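Local coordinates for protein RNA 2'-o-ribose methyltransferase (Thermus thermophilus, PDB 1IPA) that probably methylates the 2'-hydroxyl of RNA ribose, using an active-site architecture built round a deep trefoil knot, at residues 110-115 against 184-189; 120-125 against 146-151; 192-197 against 224-229; 198-203 against 234-239. All blocks are in the same frame, centred on the assembly; numbering follows the deposited sequence.

In the fold
The four contacts tie together loops, strands and helices around the parallel sheet of an enzyme known for its deep trefoil knot. Contact 2 pairs two neighbouring strands, 117-122 and 144-148, and its centre lies about 16 Å from that of contact 3. The two meet where the indole of Trp-225 packs on Val-120 and Val-122. Contact 1, at the surface, reaches contact 3 through Lys-184, whose NZ lies 3.0 Å from Ala-228 O. Contacts 3 and 4 have centres about 13 Å apart and interlock along the chain. Contact 4 joins the loop after strand 190-193 to the loop before helix 246-261, close in sequence to the C-terminal region that in SPOUT enzymes is knotted and binds the cofactor.

Contact 1 of 4, residues 110-115 against 184-189; sequences YRPSPD and KQHNLP
A Schellman motif ends helix 176-185, and the residues that carry the chain out of it pack on the loop that leads into strand 117-122. Leu-188 N reaches back to Ile-183 O and Asn-187 N to Lys-184 O, the latter pair 3.0 Å apart, while Asn-187 itself takes the positive phi (45°) of the C-prime position. His-186, just before it, supplies most of the contact from the helix side. Its CG stands anti to the carbonyl carbon (chi1 -65°), and the side chain crosses the ring of Pro-112 obliquely. Starting at the root, CB lies 4.1 Å from Pro-112 CG. The next atom, CG, faces Pro-112 CD at 4.0 Å, and CD2 makes the closest approach of the whole contact, 3.7 Å from the same CD. Further out, NE2 passes Arg-111 CB at 4.1 Å, with Tyr-110 O at a similar separation but no hydrogen bond between them. The other ring nitrogen, ND1, is bonded to Trp-182 O one turn back, which fixes the rotation of the imidazole and brings CD2 to the proline. Tyr-110 turns its hydroxyl elsewhere, to Glu-143, and Pro-112 N sits over one face of its ring. Leu-188 adds a looser apolar touch: with CG anti to the backbone N, its CD1 comes to 4.4 Å from Pro-112 CB.

Contact 2 of 4, residues 120-125 against 146-151; sequences VAVGLE and LVAGGV
A beta-alpha-beta unit of the Rossmann-like sheet runs from strand 117-122 through helix 127-140 to strand 144-148, and this contact is the parallel pairing of its two strands. Val-120, Ala-121 and Val-122 stand beside Leu-146, Val-147 and Ala-148, with the short strand axes 4.7 Å apart. Ala-121 is the residue that reaches both ways. Its N donates to Leu-146 O at 2.9 Å, in the carbonyl plane, and its O accepts from Ala-148 N over a nearly straight bond of the same length (170° at the hydrogen). Between these bonds, Val-147 CA leans on Ala-121 O in a CA-H...O contact. Val-120, Val-122, Leu-146 and Ala-148 share one face, where Val-122 CG2 meets Ala-148 CB at 4.3 Å and helix 176-185 packs over them. Ala-121 and Val-147 line the opposite face. Past the strands the chains part: Ala-148 centres an inverse gamma turn, and the backbone angles of Gly-149 (139/57) would jam a CB against the preceding carbonyl. The Leu-124 side chain packs against helix 127-140. A water bridges the two loops, donating to Leu-124 O at 2.9 Å and more weakly to Gly-150 O at 3.4 Å.

Contact 3 of 4, residues 192-197 against 224-229; sequences ATTPHA and AWLEAA
Strand 190-193 lies between strands 210-214 and 231-233 in the parallel sheet, and the crossover joining those two neighbours carries helix 223-228 over it; this contact is where the helix rests on the strand and the turn that follows. The first shell gathers round Leu-226. With CG anti to the carbonyl carbon, its two methyls divide the work. CD2 meets Ala-192 CB at 3.7 Å and reaches Thr-194 CG2 tip to tip at 3.2 Å, a tight approach for two methyls. CD1 leans on the same threonine methyl and also touches the edge of the His-196 ring, at CE1, 3.8 Å away. An alanine here would remove both methyls and would probably leave Thr-194 and His-196 without their packing partner on the helix. Beside this cluster, Ala-229 CB lies 3.7 Å from Ala-192 CB, so the residue leading out of the helix rests on the strand, methyl to methyl.

A second layer holds these groups in place. Thr-194 has OG1 in the crowded position between N and the carbonyl carbon (chi1 50°), which puts CG2 anti to that carbon and pointed at Leu-226. Its CB sits over one face of the His-196 imidazole, 4.1 Å above the ring plane, inside a type I turn running from Thr-194 to Ala-197. Ala-192 is itself fixed by backbone bonds to Thr-231 and Val-233. On the helix, Trp-225 turns its indole the other way, onto Val-120 and Val-122 of strand 117-122, two places along the sheet, and its NE1 is hydrogen-bonded to Glu-176 OE2.

Contact 4 of 4, residues 198-203 against 234-239; sequences EALYWE and RIPMQG
Pro-236 is the apolar centre, its ring met by three side chains of segment 198-203. Leu-200 crosses it at about a right angle, CD2 lying 3.5 Å from Pro-236 CD. That same CD sits in the plane of the Tyr-201 ring, at its edge, 3.8 Å from Tyr-201 CD2. Trp-202 approaches obliquely, with CH2 3.6 Å from Pro-236 CG, and Tyr-201 CE2 lies over one face of its indole, offset toward the rim. Outward from the proline the backbones join: Arg-234 N donates to Ala-199 O at 3.0 Å, and Tyr-201 N donates to Arg-234 O at 2.9 Å. Arg-234 forms the polar edge. CG takes the crowded position (chi1 80°) and the chain then runs extended to NE. Leu-200 CD2 lies over one face of the guanidinium, 3.6 Å above its plane, and NH1 bonds to Ala-197 O and more weakly, 2.8 Å away, to Glu-198 O. An alanine here would keep the backbone bonds but would probably loosen the hold on the loop at Ala-197 and Glu-198 and uncover Leu-200 CD2. A lone beta bridge joins the loop after strand 190-193 to the one leading into helix 246-261 of this SPOUT-type fold.

Contact 1 of 4, residues 110-115 against 184-189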
loop_
_atom_site.group_PDB
_atom_site.type_symbol
_atom_site.label_atom_id
_atom_site.label_comp_id
_atom_site.label_asym_id
_atom_site.label_seq_id
_atom_site.Cartn_x
_atom_site.Cartn_y
_atom_site.Cartn_z
ATOM N N TYR A 110 11.685 13.532 -4.683
ATOM C CA TYR A 110 12.312 12.264 -5.011
ATOM C C TYR A 110 12.972 12.213 -6.383
ATOM O O TYR A 110 12.404 12.664 -7.377
ATOM C CB TYR A 110 11.261 11.157 -4.905
ATOM C CG TYR A 110 11.677 9.807 -5.447
ATOM C CD1 TYR A 110 12.757 9.114 -4.904
ATOM C CD2 TYR A 110 10.971 9.213 -6.491
ATOM C CE1 TYR A 110 13.119 7.861 -5.388
ATOM C CE2 TYR A 110 11.322 7.968 -6.982
ATOM C CZ TYR A 110 12.395 7.295 -6.430
ATOM O OH TYR A 110 12.745 6.064 -6.925
ATOM N N ARG A 111 14.185 11.667 -6.412
ATOM C CA ARG A 111 14.945 11.486 -7.645
ATOM C C ARG A 111 15.468 10.055 -7.651
ATOM O O ARG A 111 16.194 9.635 -6.745
ATOM C CB ARG A 111 16.113 12.483 -7.756
ATOM C CG ARG A 111 16.664 13.010 -6.439
ATOM C CD ARG A 111 17.438 11.969 -5.639
ATOM N NE ARG A 111 17.760 12.477 -4.306
ATOM C CZ ARG A 111 16.854 12.720 -3.362
ATOM N NH1 ARG A 111 15.566 12.494 -3.598
ATOM N NH2 ARG A 111 17.230 13.212 -2.186
ATOM N N PRO A 112 15.097 9.283 -8.679
ATOM C CA PRO A 112 15.520 7.887 -8.810
ATOM C C PRO A 112 17.024 7.660 -8.712
ATOM O O PRO A 112 17.812 8.367 -9.337
ATOM C CB PRO A 112 14.958 7.485 -10.174
ATOM C CG PRO A 112 14.920 8.784 -10.926
ATOM C CD PRO A 112 14.396 9.738 -9.892
ATOM N N SER A 113 17.418 6.667 -7.924
ATOM C CA SER A 113 18.824 6.339 -7.772
ATOM C C SER A 113 19.216 5.388 -8.909
ATOM O O SER A 113 18.354 4.832 -9.580
ATOM C CB SER A 113 19.064 5.674 -6.416
ATOM O OG SER A 113 18.472 4.390 -6.364
ATOM N N PRO A 114 20.525 5.191 -9.138
ATOM C CA PRO A 114 21.010 4.303 -10.201
ATOM C C PRO A 114 20.550 2.842 -10.112
ATOM O O PRO A 114 20.769 2.053 -11.039
ATOM C CB PRO A 114 22.528 4.444 -10.099
ATOM C CG PRO A 114 22.745 4.754 -8.648
ATOM C CD PRO A 114 21.653 5.755 -8.374
ATOM N N ASP A 115 19.914 2.485 -9.000
ATOM C CA ASP A 115 19.418 1.122 -8.796
ATOM C C ASP A 115 17.890 1.156 -8.720
ATOM O O ASP A 115 17.263 0.175 -8.332
ATOM C CB ASP A 115 19.958 0.539 -7.478
ATOM C CG ASP A 115 21.465 0.333 -7.482
ATOM O OD1 ASP A 115 21.952 -0.611 -8.138
ATOM O OD2 ASP A 115 22.171 1.119 -6.814
ATOM N N LYS A 184 9.988 11.471 -17.994
ATOM C CA LYS A 184 10.847 12.079 -19.002
ATOM C C LYS A 184 11.813 13.086 -18.401
ATOM O O LYS A 184 12.928 13.245 -18.884
ATOM C CB LYS A 184 9.991 12.743 -20.083
ATOM C CG LYS A 184 8.999 11.772 -20.717
ATOM C CD LYS A 184 9.725 10.519 -21.221
ATOM C CE LYS A 184 8.843 9.277 -21.174
ATOM N NZ LYS A 184 9.667 8.048 -21.315
ATOM N N GLN A 185 11.382 13.749 -17.337
ATOM C CA GLN A 185 12.208 14.742 -16.664
ATOM C C GLN A 185 13.516 14.126 -16.167
ATOM O O GLN A 185 14.553 14.795 -16.116
ATOM C CB GLN A 185 11.438 15.343 -15.486
ATOM C CG GLN A 185 12.050 16.605 -14.925
ATOM C CD GLN A 185 12.295 17.637 -16.006
ATOM O OE1 GLN A 185 11.428 17.888 -16.848
ATOM N NE2 GLN A 185 13.476 18.247 -15.988
ATOM N N HIS A 186 13.465 12.848 -15.801
ATOM C CA HIS A 186 14.654 12.161 -15.309
ATOM C C HIS A 186 15.202 11.142 -16.297
ATOM O O HIS A 186 16.019 10.295 -15.930
ATOM C CB HIS A 186 14.360 11.466 -13.977
ATOM C CG HIS A 186 14.038 12.408 -12.861
ATOM N ND1 HIS A 186 12.823 13.046 -12.750
ATOM C CD2 HIS A 186 14.784 12.836 -11.815
ATOM C CE1 HIS A 186 12.831 13.825 -11.683
ATOM N NE2 HIS A 186 14.009 13.716 -11.098
ATOM N N ASN A 187 14.768 11.243 -17.550
ATOM C CA ASN A 187 15.198 10.313 -18.588
ATOM C C ASN A 187 15.132 8.890 -18.046
ATOM O O ASN A 187 16.086 8.123 -18.153
ATOM C CB ASN A 187 16.623 10.636 -19.062
ATOM C CG ASN A 187 16.666 11.815 -20.026
ATOM O OD1 ASN A 187 15.843 11.912 -20.938
ATOM N ND2 ASN A 187 17.634 12.708 -19.838
ATOM N N LEU A 188 13.990 8.553 -17.458
ATOM C CA LEU A 188 13.783 7.233 -16.879
ATOM C C LEU A 188 13.130 6.285 -17.882
ATOM O O LEU A 188 11.995 6.493 -18.292
ATOM C CB LEU A 188 12.900 7.358 -15.635
ATOM C CG LEU A 188 12.647 6.138 -14.748
ATOM C CD1 LEU A 188 13.931 5.733 -14.043
ATOM C CD2 LEU A 188 11.563 6.474 -13.720
ATOM N N PRO A 189 13.848 5.237 -18.304
ATOM C CA PRO A 189 13.241 4.305 -19.264
ATOM C C PRO A 189 11.922 3.749 -18.724
ATOM O O PRO A 189 11.794 3.451 -17.537
ATOM C CB PRO A 189 14.325 3.234 -19.455
ATOM C CG PRO A 189 15.164 3.342 -18.218
ATOM C CD PRO A 189 15.219 4.828 -17.961
#

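Contact 2 of 4, residues 120-125 against 146-151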
loop_
_atom_site.group_PDB
_atom_site.type_symbol
_atom_site.label_atom_id
_atom_site.label_comp_id
_atom_site.label_asym_id
_atom_site.label_seq_id
_atom_site.Cartn_x
_atom_site.Cartn_y
_atom_site.Cartn_z
ATOM N N VAL A 120 4.779 1.999 -11.652
ATOM C CA VAL A 120 3.804 3.044 -11.918
ATOM C C VAL A 120 2.445 2.369 -12.068
ATOM O O VAL A 120 2.228 1.593 -12.997
ATOM C CB VAL A 120 4.141 3.822 -13.214
ATOM C CG1 VAL A 120 3.119 4.922 -13.446
ATOM C CG2 VAL A 120 5.531 4.428 -13.112
ATOM N N ALA A 121 1.537 2.647 -11.139
ATOM C CA ALA A 121 0.210 2.060 -11.192
ATOM C C ALA A 121 -0.781 3.083 -11.731
ATOM O O ALA A 121 -0.900 4.190 -11.208
ATOM C CB ALA A 121 -0.207 1.585 -9.809
ATOM N N VAL A 122 -1.490 2.697 -12.784
ATOM C CA VAL A 122 -2.464 3.568 -13.438
ATOM C C VAL A 122 -3.894 3.059 -13.260
ATOM O O VAL A 122 -4.167 1.874 -13.463
ATOM C CB VAL A 122 -2.175 3.662 -14.960
ATOM C CG1 VAL A 122 -3.196 4.566 -15.633
ATOM C CG2 VAL A 122 -0.748 4.161 -15.193
ATOM N N GLY A 123 -4.799 3.964 -12.893
ATOM C CA GLY A 123 -6.191 3.594 -12.707
ATOM C C GLY A 123 -6.442 2.784 -11.450
ATOM O O GLY A 123 -7.440 2.066 -11.348
ATOM N N LEU A 124 -5.527 2.892 -10.493
ATOM C CA LEU A 124 -5.646 2.169 -9.229
ATOM C C LEU A 124 -6.412 3.051 -8.248
ATOM O O LEU A 124 -5.854 4.000 -7.690
ATOM C CB LEU A 124 -4.256 1.865 -8.680
ATOM C CG LEU A 124 -4.170 0.842 -7.556
ATOM C CD1 LEU A 124 -4.653 -0.498 -8.077
ATOM C CD2 LEU A 124 -2.734 0.734 -7.065
ATOM N N GLU A 125 -7.687 2.728 -8.042
ATOM C CA GLU A 125 -8.553 3.505 -7.161
ATOM C C GLU A 125 -9.025 2.788 -5.903
ATOM O O GLU A 125 -9.444 3.432 -4.942
ATOM C CB GLU A 125 -9.775 3.983 -7.947
ATOM C CG GLU A 125 -9.432 4.866 -9.132
ATOM C CD GLU A 125 -10.155 4.447 -10.399
ATOM O OE1 GLU A 125 -9.921 5.077 -11.453
ATOM O OE2 GLU A 125 -10.953 3.484 -10.343
ATOM N N LEU A 146 4.653 4.838 -7.975
ATOM C CA LEU A 146 4.043 6.079 -8.384
ATOM C C LEU A 146 2.639 5.750 -8.830
ATOM O O LEU A 146 2.438 5.005 -9.790
ATOM C CB LEU A 146 4.838 6.726 -9.522
ATOM C CG LEU A 146 6.325 6.906 -9.227
ATOM C CD1 LEU A 146 6.983 7.645 -10.379
ATOM C CD2 LEU A 146 6.503 7.670 -7.917
ATOM N N VAL A 147 1.670 6.297 -8.107
ATOM C CA VAL A 147 0.272 6.077 -8.415
ATOM C C VAL A 147 -0.297 7.251 -9.208
ATOM O O VAL A 147 -0.304 8.395 -8.736
ATOM C CB VAL A 147 -0.551 5.902 -7.129
ATOM C CG1 VAL A 147 -2.018 5.682 -7.481
ATOM C CG2 VAL A 147 -0.003 4.725 -6.319
ATOM N N ALA A 148 -0.762 6.962 -10.417
ATOM C CA ALA A 148 -1.347 7.988 -11.260
ATOM C C ALA A 148 -2.833 8.047 -10.959
ATOM O O ALA A 148 -3.620 7.405 -11.642
ATOM C CB ALA A 148 -1.124 7.657 -12.734
ATOM N N GLY A 149 -3.215 8.794 -9.923
ATOM C CA GLY A 149 -4.627 8.908 -9.599
ATOM C C GLY A 149 -5.087 8.888 -8.147
ATOM O O GLY A 149 -5.912 8.044 -7.771
ATOM N N GLY A 150 -4.581 9.801 -7.325
ATOM C CA GLY A 150 -5.013 9.843 -5.937
ATOM C C GLY A 150 -4.677 8.643 -5.066
ATOM O O GLY A 150 -4.787 7.486 -5.484
ATOM N N VAL A 151 -4.290 8.931 -3.826
ATOM C CA VAL A 151 -3.915 7.899 -2.871
ATOM C C VAL A 151 -4.320 8.302 -1.439
ATOM O O VAL A 151 -4.406 9.485 -1.122
ATOM C CB VAL A 151 -2.381 7.682 -2.938
ATOM C CG1 VAL A 151 -1.680 8.579 -1.927
ATOM C CG2 VAL A 151 -2.040 6.235 -2.741
HETATM O O HOH W 1 -5.855 4.333 -4.774
#

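Contact 3 of 4, residues 192-197 against 224-229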
loop_
_atom_site.group_PDB
_atom_site.type_symbol
_atom_site.label_atom_id
_atom_site.label_comp_id
_atom_site.label_asym_id
_atom_site.label_seq_id
_atom_site.Cartn_x
_atom_site.Cartn_y
_atom_site.Cartn_z
ATOM N N ALA A 192 5.908 -0.392 -20.625
ATOM C CA ALA A 192 4.466 -0.432 -20.417
ATOM C C ALA A 192 3.910 -1.836 -20.629
ATOM O O ALA A 192 4.298 -2.532 -21.563
ATOM C CB ALA A 192 3.771 0.552 -21.354
ATOM N N THR A 193 3.002 -2.241 -19.750
ATOM C CA THR A 193 2.378 -3.554 -19.819
ATOM C C THR A 193 1.041 -3.456 -20.561
ATOM O O THR A 193 0.209 -2.604 -20.253
ATOM C CB THR A 193 2.129 -4.119 -18.391
ATOM O OG1 THR A 193 3.355 -4.109 -17.647
ATOM C CG2 THR A 193 1.609 -5.549 -18.455
ATOM N N THR A 194 0.856 -4.319 -21.554
ATOM C CA THR A 194 -0.377 -4.360 -22.335
ATOM C C THR A 194 -0.597 -5.777 -22.839
ATOM O O THR A 194 0.360 -6.484 -23.166
ATOM C CB THR A 194 -0.324 -3.425 -23.570
ATOM O OG1 THR A 194 0.885 -3.658 -24.302
ATOM C CG2 THR A 194 -0.372 -1.982 -23.146
ATOM N N PRO A 195 -1.863 -6.216 -22.911
ATOM C CA PRO A 195 -2.153 -7.569 -23.393
ATOM C C PRO A 195 -1.895 -7.734 -24.893
ATOM O O PRO A 195 -1.744 -8.848 -25.378
ATOM C CB PRO A 195 -3.622 -7.753 -23.024
ATOM C CG PRO A 195 -4.167 -6.353 -23.164
ATOM C CD PRO A 195 -3.096 -5.538 -22.478
ATOM N N HIS A 196 -1.831 -6.632 -25.633
ATOM C CA HIS A 196 -1.587 -6.749 -27.065
ATOM C C HIS A 196 -0.154 -6.501 -27.519
ATOM O O HIS A 196 0.105 -6.365 -28.711
ATOM C CB HIS A 196 -2.558 -5.868 -27.858
ATOM C CG HIS A 196 -2.616 -4.447 -27.403
ATOM N ND1 HIS A 196 -1.595 -3.551 -27.627
ATOM C CD2 HIS A 196 -3.592 -3.756 -26.766
ATOM C CE1 HIS A 196 -1.939 -2.366 -27.151
ATOM N NE2 HIS A 196 -3.147 -2.465 -26.623
ATOM N N ALA A 197 0.776 -6.463 -26.573
ATOM C CA ALA A 197 2.183 -6.270 -26.913
ATOM C C ALA A 197 2.693 -7.593 -27.465
ATOM O O ALA A 197 2.252 -8.660 -27.047
ATOM C CB ALA A 197 2.989 -5.877 -25.678
ATOM N N ALA A 224 -1.391 7.334 -24.421
ATOM C CA ALA A 224 -0.387 8.213 -23.835
ATOM C C ALA A 224 0.766 7.420 -23.226
ATOM O O ALA A 224 1.933 7.752 -23.441
ATOM C CB ALA A 224 -1.026 9.098 -22.779
ATOM N N TRP A 225 0.440 6.377 -22.468
ATOM C CA TRP A 225 1.465 5.550 -21.832
ATOM C C TRP A 225 2.224 4.672 -22.812
ATOM O O TRP A 225 3.419 4.448 -22.645
ATOM C CB TRP A 225 0.854 4.668 -20.737
ATOM C CG TRP A 225 0.364 5.462 -19.578
ATOM C CD1 TRP A 225 -0.895 5.950 -19.391
ATOM C CD2 TRP A 225 1.153 5.953 -18.487
ATOM N NE1 TRP A 225 -0.938 6.721 -18.258
ATOM C CE2 TRP A 225 0.304 6.741 -17.683
ATOM C CE3 TRP A 225 2.501 5.808 -18.116
ATOM C CZ2 TRP A 225 0.752 7.384 -16.525
ATOM C CZ3 TRP A 225 2.949 6.445 -16.966
ATOM C CH2 TRP A 225 2.072 7.226 -16.182
ATOM N N LEU A 226 1.537 4.185 -23.839
ATOM C CA LEU A 226 2.165 3.322 -24.831
ATOM C C LEU A 226 3.123 4.055 -25.770
ATOM O O LEU A 226 4.112 3.487 -26.224
ATOM C CB LEU A 226 1.091 2.589 -25.636
ATOM C CG LEU A 226 0.188 1.710 -24.767
ATOM C CD1 LEU A 226 -0.712 0.851 -25.637
ATOM C CD2 LEU A 226 1.050 0.832 -23.881
ATOM N N GLU A 227 2.830 5.316 -26.053
ATOM C CA GLU A 227 3.676 6.113 -26.925
ATOM C C GLU A 227 4.901 6.603 -26.162
ATOM O O GLU A 227 5.955 6.842 -26.748
ATOM C CB GLU A 227 2.882 7.304 -27.471
ATOM C CG GLU A 227 1.670 6.885 -28.297
ATOM C CD GLU A 227 0.811 8.056 -28.747
ATOM O OE1 GLU A 227 0.266 8.773 -27.875
ATOM O OE2 GLU A 227 0.677 8.257 -29.975
ATOM N N ALA A 228 4.767 6.733 -24.844
ATOM C CA ALA A 228 5.875 7.206 -24.024
ATOM C C ALA A 228 6.855 6.111 -23.619
ATOM O O ALA A 228 7.990 6.401 -23.241
ATOM C CB ALA A 228 5.342 7.899 -22.783
ATOM N N ALA A 229 6.431 4.857 -23.704
ATOM C CA ALA A 229 7.290 3.742 -23.305
ATOM C C ALA A 229 8.398 3.401 -24.291
ATOM O O ALA A 229 8.215 3.495 -25.498
ATOM C CB ALA A 229 6.439 2.501 -23.054
#

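Contact 4 of 4, residues 198-203 against 234-239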
loop_
_atom_site.group_PDB
_atom_site.type_symbol
_atom_site.label_atom_id
_atom_site.label_comp_id
_atom_site.label_asym_id
_atom_site.label_seq_id
_atom_site.Cartn_x
_atom_site.Cartn_y
_atom_site.Cartn_z
ATOM N N GLU A 198 3.634 -7.519 -28.394
ATOM C CA GLU A 198 4.192 -8.712 -29.007
ATOM C C GLU A 198 5.255 -9.356 -28.127
ATOM O O GLU A 198 5.350 -10.579 -28.040
ATOM C CB GLU A 198 4.809 -8.356 -30.355
ATOM C CG GLU A 198 5.097 -9.556 -31.222
ATOM C CD GLU A 198 5.851 -9.187 -32.477
ATOM O OE1 GLU A 198 5.670 -8.041 -32.958
ATOM O OE2 GLU A 198 6.611 -10.050 -32.981
ATOM N N ALA A 199 6.062 -8.525 -27.480
ATOM C CA ALA A 199 7.120 -9.027 -26.617
ATOM C C ALA A 199 6.595 -9.474 -25.257
ATOM O O ALA A 199 5.736 -8.828 -24.663
ATOM C CB ALA A 199 8.196 -7.960 -26.435
ATOM N N LEU A 200 7.107 -10.607 -24.794
ATOM C CA LEU A 200 6.745 -11.149 -23.500
ATOM C C LEU A 200 7.545 -10.332 -22.497
ATOM O O LEU A 200 8.627 -9.828 -22.829
ATOM C CB LEU A 200 7.136 -12.623 -23.419
ATOM C CG LEU A 200 6.191 -13.615 -24.101
ATOM C CD1 LEU A 200 6.786 -15.011 -24.064
ATOM C CD2 LEU A 200 4.849 -13.590 -23.384
ATOM N N TYR A 201 7.025 -10.197 -21.279
ATOM C CA TYR A 201 7.707 -9.404 -20.271
ATOM C C TYR A 201 9.109 -9.899 -19.929
ATOM O O TYR A 201 9.963 -9.105 -19.540
ATOM C CB TYR A 201 6.831 -9.272 -19.009
ATOM C CG TYR A 201 6.754 -10.481 -18.104
ATOM C CD1 TYR A 201 7.475 -10.521 -16.913
ATOM C CD2 TYR A 201 5.933 -11.568 -18.412
ATOM C CE1 TYR A 201 7.380 -11.607 -16.043
ATOM C CE2 TYR A 201 5.833 -12.667 -17.550
ATOM C CZ TYR A 201 6.559 -12.672 -16.367
ATOM O OH TYR A 201 6.463 -13.724 -15.497
ATOM N N TRP A 202 9.360 -11.196 -20.094
ATOM C CA TRP A 202 10.684 -11.761 -19.799
ATOM C C TRP A 202 11.758 -11.260 -20.742
ATOM O O TRP A 202 12.936 -11.342 -20.429
ATOM C CB TRP A 202 10.685 -13.281 -19.927
ATOM C CG TRP A 202 9.830 -13.984 -18.965
ATOM C CD1 TRP A 202 9.980 -14.031 -17.611
ATOM C CD2 TRP A 202 8.684 -14.777 -19.275
ATOM N NE1 TRP A 202 8.998 -14.809 -17.060
ATOM C CE2 TRP A 202 8.186 -15.277 -18.057
ATOM C CE3 TRP A 202 8.032 -15.114 -20.465
ATOM C CZ2 TRP A 202 7.057 -16.101 -17.992
ATOM C CZ3 TRP A 202 6.910 -15.933 -20.401
ATOM C CH2 TRP A 202 6.435 -16.417 -19.168
ATOM N N GLU A 203 11.347 -10.767 -21.903
ATOM C CA GLU A 203 12.287 -10.295 -22.915
ATOM C C GLU A 203 12.724 -8.852 -22.754
ATOM O O GLU A 203 13.708 -8.424 -23.370
ATOM C CB GLU A 203 11.686 -10.495 -24.304
ATOM C CG GLU A 203 11.219 -11.914 -24.535
ATOM C CD GLU A 203 10.692 -12.129 -25.924
ATOM O OE1 GLU A 203 11.504 -12.039 -26.871
ATOM O OE2 GLU A 203 9.473 -12.383 -26.069
ATOM N N ARG A 234 4.002 -7.829 -22.452
ATOM C CA ARG A 234 2.801 -8.480 -21.951
ATOM C C ARG A 234 3.074 -9.681 -21.063
ATOM O O ARG A 234 4.132 -10.314 -21.134
ATOM C CB ARG A 234 1.882 -8.907 -23.103
ATOM C CG ARG A 234 2.277 -10.199 -23.788
ATOM C CD ARG A 234 1.206 -10.644 -24.767
ATOM N NE ARG A 234 1.417 -12.030 -25.147
ATOM C CZ ARG A 234 2.404 -12.435 -25.930
ATOM N NH1 ARG A 234 3.258 -11.554 -26.427
ATOM N NH2 ARG A 234 2.557 -13.723 -26.184
ATOM N N ILE A 235 2.095 -9.969 -20.212
ATOM C CA ILE A 235 2.152 -11.102 -19.301
ATOM C C ILE A 235 1.282 -12.161 -19.956
ATOM O O ILE A 235 0.067 -12.035 -20.012
ATOM C CB ILE A 235 1.600 -10.721 -17.907
ATOM C CG1 ILE A 235 2.554 -9.725 -17.235
ATOM C CG2 ILE A 235 1.429 -11.967 -17.049
ATOM C CD1 ILE A 235 2.020 -9.107 -15.967
ATOM N N PRO A 236 1.905 -13.218 -20.475
ATOM C CA PRO A 236 1.165 -14.288 -21.141
ATOM C C PRO A 236 0.103 -14.930 -20.267
ATOM O O PRO A 236 0.325 -15.162 -19.079
ATOM C CB PRO A 236 2.270 -15.258 -21.549
ATOM C CG PRO A 236 3.282 -15.092 -20.442
ATOM C CD PRO A 236 3.317 -13.596 -20.268
ATOM N N MET A 237 -1.062 -15.173 -20.865
ATOM C CA MET A 237 -2.193 -15.812 -20.191
ATOM C C MET A 237 -2.354 -17.159 -20.897
ATOM O O MET A 237 -2.605 -17.209 -22.096
ATOM C CB MET A 237 -3.480 -14.990 -20.361
ATOM C CG MET A 237 -3.487 -13.576 -19.736
ATOM S SD MET A 237 -3.294 -13.522 -17.937
ATOM C CE MET A 237 -1.961 -12.480 -17.812
ATOM N N GLN A 238 -2.216 -18.246 -20.150
ATOM C CA GLN A 238 -2.299 -19.591 -20.711
ATOM C C GLN A 238 -3.632 -20.330 -20.642
ATOM O O GLN A 238 -3.744 -21.427 -21.189
ATOM C CB GLN A 238 -1.226 -20.464 -20.059
ATOM C CG GLN A 238 0.187 -20.049 -20.408
ATOM C CD GLN A 238 0.680 -20.723 -21.671
ATOM O OE1 GLN A 238 0.770 -21.941 -21.728
ATOM N NE2 GLN A 238 1.002 -19.936 -22.686
ATOM N N GLY A 239 -4.641 -19.754 -19.992
ATOM C CA GLY A 239 -5.914 -20.454 -19.883
ATOM C C GLY A 239 -7.180 -19.667 -20.164
ATOM O O GLY A 239 -7.271 -18.969 -21.168
#